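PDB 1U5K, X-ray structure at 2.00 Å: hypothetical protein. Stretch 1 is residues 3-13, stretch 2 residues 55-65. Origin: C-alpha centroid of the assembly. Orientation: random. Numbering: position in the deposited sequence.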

ATOM      1  N   SER A   3      21.721 -27.352 -15.641  1.00 54.82           N
ATOM      2  CA  SER A   3      21.898 -26.050 -16.288  1.00 52.23           C
ATOM      3  C   SER A   3      21.263 -24.865 -15.550  1.00 49.20           C
ATOM      4  O   SER A   3      20.290 -25.009 -14.809  1.00 48.45           O
ATOM      5  CB  SER A   3      21.408 -26.144 -17.742  1.00 52.59           C
ATOM      6  OG  SER A   3      20.660 -25.022 -18.182  1.00 51.77           O
ATOM      7  N   ARG A   4      21.830 -23.683 -15.776  1.00 46.06           N
ATOM      8  CA  ARG A   4      21.436 -22.440 -15.114  1.00 43.74           C
ATOM      9  C   ARG A   4      20.283 -21.706 -15.793  1.00 41.89           C
ATOM     10  O   ARG A   4      19.858 -20.635 -15.354  1.00 39.15           O
ATOM     11  CB  ARG A   4      22.608 -21.465 -15.116  1.00 42.76           C
ATOM     12  CG  ARG A   4      23.688 -21.831 -14.134  1.00 44.40           C
ATOM     13  CD  ARG A   4      24.719 -20.743 -13.929  1.00 43.45           C
ATOM     14  NE  ARG A   4      25.967 -21.334 -13.451  1.00 49.62           N
ATOM     15  CZ  ARG A   4      26.176 -21.834 -12.237  1.00 49.49           C
ATOM     16  NH1 ARG A   4      25.208 -21.813 -11.332  1.00 52.41           N
ATOM     17  NH2 ARG A   4      27.353 -22.363 -11.922  1.00 45.57           N
ATOM     18  N   THR A   5      19.860 -22.260 -16.922  1.00 41.12           N
ATOM     19  CA  THR A   5      18.765 -21.732 -17.718  1.00 40.91           C
ATOM     20  C   THR A   5      17.605 -22.697 -17.535  1.00 40.21           C
ATOM     21  O   THR A   5      17.819 -23.901 -17.466  1.00 40.44           O
ATOM     22  CB  THR A   5      19.218 -21.610 -19.182  1.00 41.06           C
ATOM     23  OG1 THR A   5      20.223 -20.590 -19.277  1.00 40.80           O
ATOM     24  CG2 THR A   5      18.099 -21.101 -20.086  1.00 41.49           C
ATOM     25  N   ALA A   6      16.390 -22.163 -17.478  1.00 39.49           N
ATOM     26  CA  ALA A   6      15.190 -22.936 -17.178  1.00 38.92           C
ATOM     27  C   ALA A   6      13.996 -22.329 -17.911  1.00 38.18           C
ATOM     28  O   ALA A   6      13.897 -21.113 -18.059  1.00 37.56           O
ATOM     29  CB  ALA A   6      14.950 -22.933 -15.676  1.00 38.98           C
ATOM     30  N   ASN A   7      13.085 -23.177 -18.369  1.00 37.28           N
ATOM     31  CA  ASN A   7      11.810 -22.732 -18.902  1.00 36.89           C
ATOM     32  C   ASN A   7      10.785 -22.702 -17.769  1.00 36.54           C
ATOM     33  O   ASN A   7      10.744 -23.595 -16.918  1.00 36.13           O
ATOM     34  CB  ASN A   7      11.360 -23.656 -20.035  1.00 37.83           C
ATOM     35  CG  ASN A   7      12.249 -23.543 -21.263  1.00 39.56           C
ATOM     36  OD1 ASN A   7      12.573 -22.452 -21.728  1.00 41.67           O
ATOM     37  ND2 ASN A   7      12.638 -24.686 -21.809  1.00 46.89           N
ATOM     38  N   ARG A   8      10.022 -21.614 -17.731  1.00 35.12           N
ATOM     39  CA  ARG A   8       8.981 -21.416 -16.735  1.00 34.32           C
ATOM     40  C   ARG A   8       7.750 -20.838 -17.417  1.00 33.55           C
ATOM     41  O   ARG A   8       7.835 -20.272 -18.503  1.00 32.94           O
ATOM     42  CB  ARG A   8       9.495 -20.494 -15.632  1.00 34.46           C
ATOM     43  CG  ARG A   8      10.506 -21.174 -14.725  1.00 34.90           C
ATOM     44  CD  ARG A   8       9.801 -21.977 -13.638  1.00 36.87           C
ATOM     45  NE  ARG A   8      10.590 -21.620 -12.483  1.00 41.62           N
ATOM     46  CZ  ARG A   8      10.197 -21.130 -11.331  1.00 38.11           C
ATOM     47  NH1 ARG A   8       8.935 -21.001 -10.942  1.00 35.13           N
ATOM     48  NH2 ARG A   8      11.195 -20.818 -10.527  1.00 44.19           N
ATOM     49  N   SER A   9       6.600 -20.968 -16.765  1.00 33.14           N
ATOM     50  CA  SER A   9       5.333 -20.537 -17.341  1.00 33.92           C
ATOM     51  C   SER A   9       4.388 -20.092 -16.221  1.00 32.91           C
ATOM     52  O   SER A   9       4.176 -20.794 -15.233  1.00 32.92           O
ATOM     53  CB  SER A   9       4.707 -21.684 -18.139  1.00 34.31           C
ATOM     54  OG  SER A   9       3.560 -21.242 -18.847  1.00 38.83           O
ATOM     55  N   GLY A  10       3.860 -18.882 -16.335  1.00 31.31           N
ATOM     56  CA  GLY A  10       2.911 -18.419 -15.345  1.00 29.67           C
ATOM     57  C   GLY A  10       2.392 -17.045 -15.687  1.00 27.92           C
ATOM     58  O   GLY A  10       2.597 -16.544 -16.789  1.00 26.83           O
ATOM     59  N   ILE A  11       1.755 -16.451 -14.685  1.00 25.93           N
ATOM     60  CA  ILE A  11       0.992 -15.232 -14.819  1.00 24.63           C
ATOM     61  C   ILE A  11       1.710 -14.074 -14.140  1.00 24.54           C
ATOM     62  O   ILE A  11       2.056 -14.148 -12.962  1.00 24.01           O
ATOM     63  CB  ILE A  11      -0.383 -15.468 -14.166  1.00 23.96           C
ATOM     64  CG1 ILE A  11      -1.137 -16.534 -14.971  1.00 24.87           C
ATOM     65  CG2 ILE A  11      -1.163 -14.169 -14.260  1.00 25.20           C
ATOM     66  CD1 ILE A  11      -2.381 -17.037 -14.336  1.00 25.76           C
ATOM     67  N   VAL A  12       1.820 -12.984 -14.889  1.00 23.44           N
ATOM     68  CA  VAL A  12       2.459 -11.761 -14.442  1.00 24.28           C
ATOM     69  C   VAL A  12       1.518 -11.105 -13.456  1.00 23.61           C
ATOM     70  O   VAL A  12       0.380 -10.812 -13.796  1.00 25.05           O
ATOM     71  CB  VAL A  12       2.698 -10.782 -15.604  1.00 23.19           C
ATOM     72  CG1 VAL A  12       3.345  -9.499 -15.134  1.00 23.98           C
ATOM     73  CG2 VAL A  12       3.551 -11.413 -16.650  1.00 26.66           C
ATOM     74  N   ILE A  13       1.978 -10.914 -12.229  1.00 23.25           N
ATOM     75  CA  ILE A  13       1.203 -10.256 -11.186  1.00 22.73           C
ATOM     76  C   ILE A  13       1.689  -8.858 -10.798  1.00 24.58           C
ATOM     77  O   ILE A  13       0.957  -8.106 -10.150  1.00 24.99           O
ATOM     78  CB  ILE A  13       1.020 -11.156  -9.957  1.00 22.44           C
ATOM     79  CG1 ILE A  13       2.346 -11.485  -9.272  1.00 19.98           C
ATOM     80  CG2 ILE A  13       0.235 -12.379 -10.356  1.00 21.49           C
ATOM     81  CD1 ILE A  13       2.238 -11.830  -7.806  1.00 21.98           C
TER
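Stretch 2 55-65: HVGVQVYQGPH

Stretch 2 lies beside stretch 1 as a neighbouring antiparallel β-strand, held mainly by a regular ladder of backbone hydrogen bonds and supplemented by side-chain contacts on both faces of the sheet. Residues 55-61 are extended, with phi between -90° and -134° and psi between 115° and 150°, and they pair with the strand that begins at Thr5. The N-to-C directions of the two strands make an angle of 139°, and their axes approach to 4.5 Å. Together the two stretches bury 815 Å² of surface.

The register runs without interruption from Thr5 opposite Tyr61 to Ile11 opposite His55. Ala6, Arg8 and Gly10 form the hydrogen-bonded pairs, with Val60, Val58 and Val56 respectively. In the first, Ala6 N donates to Val60 O and Val60 N to Ala6 O, both at 2.9 Å. The next is slightly tighter, with Arg8 N to Val58 O and Val58 N to Arg8 O both 2.8 Å. In the third, Gly10 N lies 2.9 Å from Val56 O, while Val56 N reaches Gly10 O at 2.7 Å. Beyond the strand of stretch 2, Gln62 N donates to Arg4 O at 2.9 Å and extends the ladder by one bond.

Between these pairs come the non-hydrogen-bonded ones, where the chains draw closer: the CA atoms of Ser9 and Gly57 are 4.3 Å apart, against 5.3 Å for the CA atoms of Arg8 and Val58. This proximity brings CA-H groups toward carbonyls already engaged in the ladder, as in the contacts of Thr5 CA with Val60 O and of Ser9 CA with Val56 O, each 3.2 Å long.

The alternation of side chains sorts the remaining contacts. Val56, Val58 and Val60 share one face with Ala6 and Arg8. There Val58 CG2 packs 3.9 Å from Arg8 CB, at the base of a long side chain whose end leads away from stretch 2. Gly10 contributes no side chain to this face; farther along stretch 1, Val12 CG2 meets Val56 CG2 at 4.2 Å.

His55, Gln59 and Tyr61 project from the other face, as do Thr5, Asn7, Ser9 and Ile11. Here the His55 side chain reaches diagonally past its partner Ile11 to Ser9, and NE2 of His55 donates a hydrogen bond to OG of Ser9 at 3.0 Å. The hydroxyl lies at the edge of the imidazole, near its plane, as suits a bond to a ring nitrogen. Water 1 is 3.1 Å from His55 NE2 and gives a weak hydrogen bond to Ser9 O at 3.3 Å. Thr5 makes a second diagonal contact, its CG2 touching Gln59 CG at 3.5 Å, while Thr5 OG1 sits at the edge of the Tyr61 ring, 3.7 Å from Tyr61 CD1.

Past the paired strands, Arg4 CB lies 4.0 Å from Tyr61 CE1, and Pro64 CA covers one face of the Arg4 guanidinium, 4.1 Å from Arg4 NH1.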

ATOM      1  N   HIS A  55      -0.548 -14.755 -19.163  1.00 28.87           N
ATOM      2  CA  HIS A  55       0.094 -16.047 -18.926  1.00 29.33           C
ATOM      3  C   HIS A  55       1.219 -16.099 -19.953  1.00 30.09           C
ATOM      4  O   HIS A  55       0.952 -16.072 -21.156  1.00 29.97           O
ATOM      5  CB  HIS A  55      -0.891 -17.219 -19.094  1.00 30.02           C
ATOM      6  CG  HIS A  55      -0.376 -18.545 -18.624  1.00 28.93           C
ATOM      7  ND1 HIS A  55      -1.171 -19.458 -17.968  1.00 35.16           N
ATOM      8  CD2 HIS A  55       0.858 -19.102 -18.676  1.00 32.59           C
ATOM      9  CE1 HIS A  55      -0.455 -20.524 -17.652  1.00 35.11           C
ATOM     10  NE2 HIS A  55       0.787 -20.326 -18.058  1.00 34.03           N
ATOM     11  N   VAL A  56       2.461 -16.108 -19.478  1.00 30.53           N
ATOM     12  CA  VAL A  56       3.635 -16.121 -20.340  1.00 30.75           C
ATOM     13  C   VAL A  56       4.502 -17.349 -20.117  1.00 31.30           C
ATOM     14  O   VAL A  56       4.532 -17.911 -19.022  1.00 31.56           O
ATOM     15  CB  VAL A  56       4.480 -14.856 -20.171  1.00 31.52           C
ATOM     16  CG1 VAL A  56       3.651 -13.637 -20.514  1.00 33.25           C
ATOM     17  CG2 VAL A  56       5.073 -14.760 -18.761  1.00 33.10           C
ATOM     18  N   GLY A  57       5.183 -17.771 -21.177  1.00 31.75           N
ATOM     19  CA  GLY A  57       6.279 -18.721 -21.122  1.00 32.00           C
ATOM     20  C   GLY A  57       7.569 -17.927 -21.223  1.00 32.67           C
ATOM     21  O   GLY A  57       7.708 -17.025 -22.050  1.00 33.07           O
ATOM     22  N   VAL A  58       8.491 -18.205 -20.312  1.00 32.84           N
ATOM     23  CA  VAL A  58       9.739 -17.464 -20.234  1.00 33.34           C
ATOM     24  C   VAL A  58      10.897 -18.438 -20.089  1.00 33.37           C
ATOM     25  O   VAL A  58      10.804 -19.434 -19.377  1.00 32.84           O
ATOM     26  CB  VAL A  58       9.820 -16.498 -19.030  1.00 33.02           C
ATOM     27  CG1 VAL A  58       8.919 -15.293 -19.244  1.00 34.22           C
ATOM     28  CG2 VAL A  58       9.506 -17.173 -17.705  1.00 33.02           C
ATOM     29  N   GLN A  59      11.985 -18.128 -20.784  1.00 33.63           N
ATOM     30  CA  GLN A  59      13.266 -18.754 -20.516  1.00 34.68           C
ATOM     31  C   GLN A  59      14.055 -17.815 -19.619  1.00 34.11           C
ATOM     32  O   GLN A  59      14.324 -16.672 -19.966  1.00 33.91           O
ATOM     33  CB  GLN A  59      14.010 -19.017 -21.824  1.00 35.32           C
ATOM     34  CG  GLN A  59      15.338 -19.719 -21.643  1.00 37.89           C
ATOM     35  CD  GLN A  59      15.920 -20.122 -22.976  1.00 42.36           C
ATOM     36  OE1 GLN A  59      15.679 -21.240 -23.426  1.00 49.35           O
ATOM     37  NE2 GLN A  59      16.619 -19.205 -23.633  1.00 43.61           N
ATOM     38  N   VAL A  60      14.463 -18.318 -18.463  1.00 33.84           N
ATOM     39  CA  VAL A  60      15.181 -17.480 -17.513  1.00 34.89           C
ATOM     40  C   VAL A  60      16.552 -18.052 -17.189  1.00 34.90           C
ATOM     41  O   VAL A  60      16.736 -19.270 -17.112  1.00 35.42           O
ATOM     42  CB  VAL A  60      14.445 -17.273 -16.167  1.00 34.26           C
ATOM     43  CG1 VAL A  60      13.317 -16.282 -16.346  1.00 35.87           C
ATOM     44  CG2 VAL A  60      13.970 -18.574 -15.571  1.00 34.57           C
ATOM     45  N   TYR A  61      17.484 -17.139 -16.948  1.00 36.15           N
ATOM     46  CA  TYR A  61      18.854 -17.486 -16.583  1.00 37.04           C
ATOM     47  C   TYR A  61      19.143 -17.017 -15.162  1.00 38.51           C
ATOM     48  O   TYR A  61      19.003 -15.833 -14.874  1.00 38.28           O
ATOM     49  CB  TYR A  61      19.808 -16.779 -17.545  1.00 36.74           C
ATOM     50  CG  TYR A  61      21.262 -16.855 -17.149  1.00 34.69           C
ATOM     51  CD1 TYR A  61      22.000 -18.010 -17.399  1.00 36.45           C
ATOM     52  CD2 TYR A  61      21.914 -15.769 -16.576  1.00 33.68           C
ATOM     53  CE1 TYR A  61      23.353 -18.083 -17.073  1.00 32.66           C
ATOM     54  CE2 TYR A  61      23.250 -15.836 -16.229  1.00 34.22           C
ATOM     55  CZ  TYR A  61      23.962 -17.015 -16.454  1.00 36.05           C
ATOM     56  OH  TYR A  61      25.298 -17.145 -16.133  1.00 32.39           O
ATOM     57  N   GLN A  62      19.549 -17.932 -14.289  1.00 40.27           N
ATOM     58  CA  GLN A  62      20.054 -17.583 -12.969  1.00 42.69           C
ATOM     59  C   GLN A  62      21.582 -17.665 -12.957  1.00 44.73           C
ATOM     60  O   GLN A  62      22.164 -18.757 -12.977  1.00 44.37           O
ATOM     61  CB  GLN A  62      19.491 -18.510 -11.889  1.00 43.18           C
ATOM     62  CG  GLN A  62      19.988 -18.185 -10.483  1.00 44.89           C
ATOM     63  CD  GLN A  62      19.603 -16.783 -10.051  1.00 48.90           C
ATOM     64  OE1 GLN A  62      18.415 -16.492  -9.941  1.00 53.94           O
ATOM     65  NE2 GLN A  62      20.582 -15.905  -9.854  1.00 50.11           N
ATOM     66  N   GLY A  63      22.197 -16.488 -12.923  1.00 46.72           N
ATOM     67  CA  GLY A  63      23.622 -16.340 -12.712  1.00 48.91           C
ATOM     68  C   GLY A  63      24.109 -17.043 -11.459  1.00 50.71           C
ATOM     69  O   GLY A  63      23.323 -17.388 -10.575  1.00 50.24           O
ATOM     70  N   PRO A  64      25.423 -17.218 -11.368  1.00 52.76           N
ATOM     71  CA  PRO A  64      26.030 -17.910 -10.229  1.00 54.22           C
ATOM     72  C   PRO A  64      26.040 -17.035  -8.978  1.00 54.76           C
ATOM     73  O   PRO A  64      26.038 -17.566  -7.870  1.00 55.61           O
ATOM     74  CB  PRO A  64      27.457 -18.175 -10.722  1.00 54.80           C
ATOM     75  CG  PRO A  64      27.746 -16.965 -11.589  1.00 53.56           C
ATOM     76  CD  PRO A  64      26.445 -16.706 -12.300  1.00 53.10           C
ATOM     77  N   HIS A  65      26.039 -15.718  -9.150  1.00 55.85           N
ATOM     78  CA  HIS A  65      26.117 -14.788  -8.031  1.00 56.54           C
ATOM     79  C   HIS A  65      26.285 -13.399  -8.618  1.00 57.01           C
ATOM     80  O   HIS A  65      25.295 -12.729  -8.897  1.00 59.27           O
ATOM     81  CB  HIS A  65      27.310 -15.098  -7.143  1.00 57.19           C
TER
HETATM   82  O   HOH W   1       1.779 -22.738 -16.413  1.00 44.34           O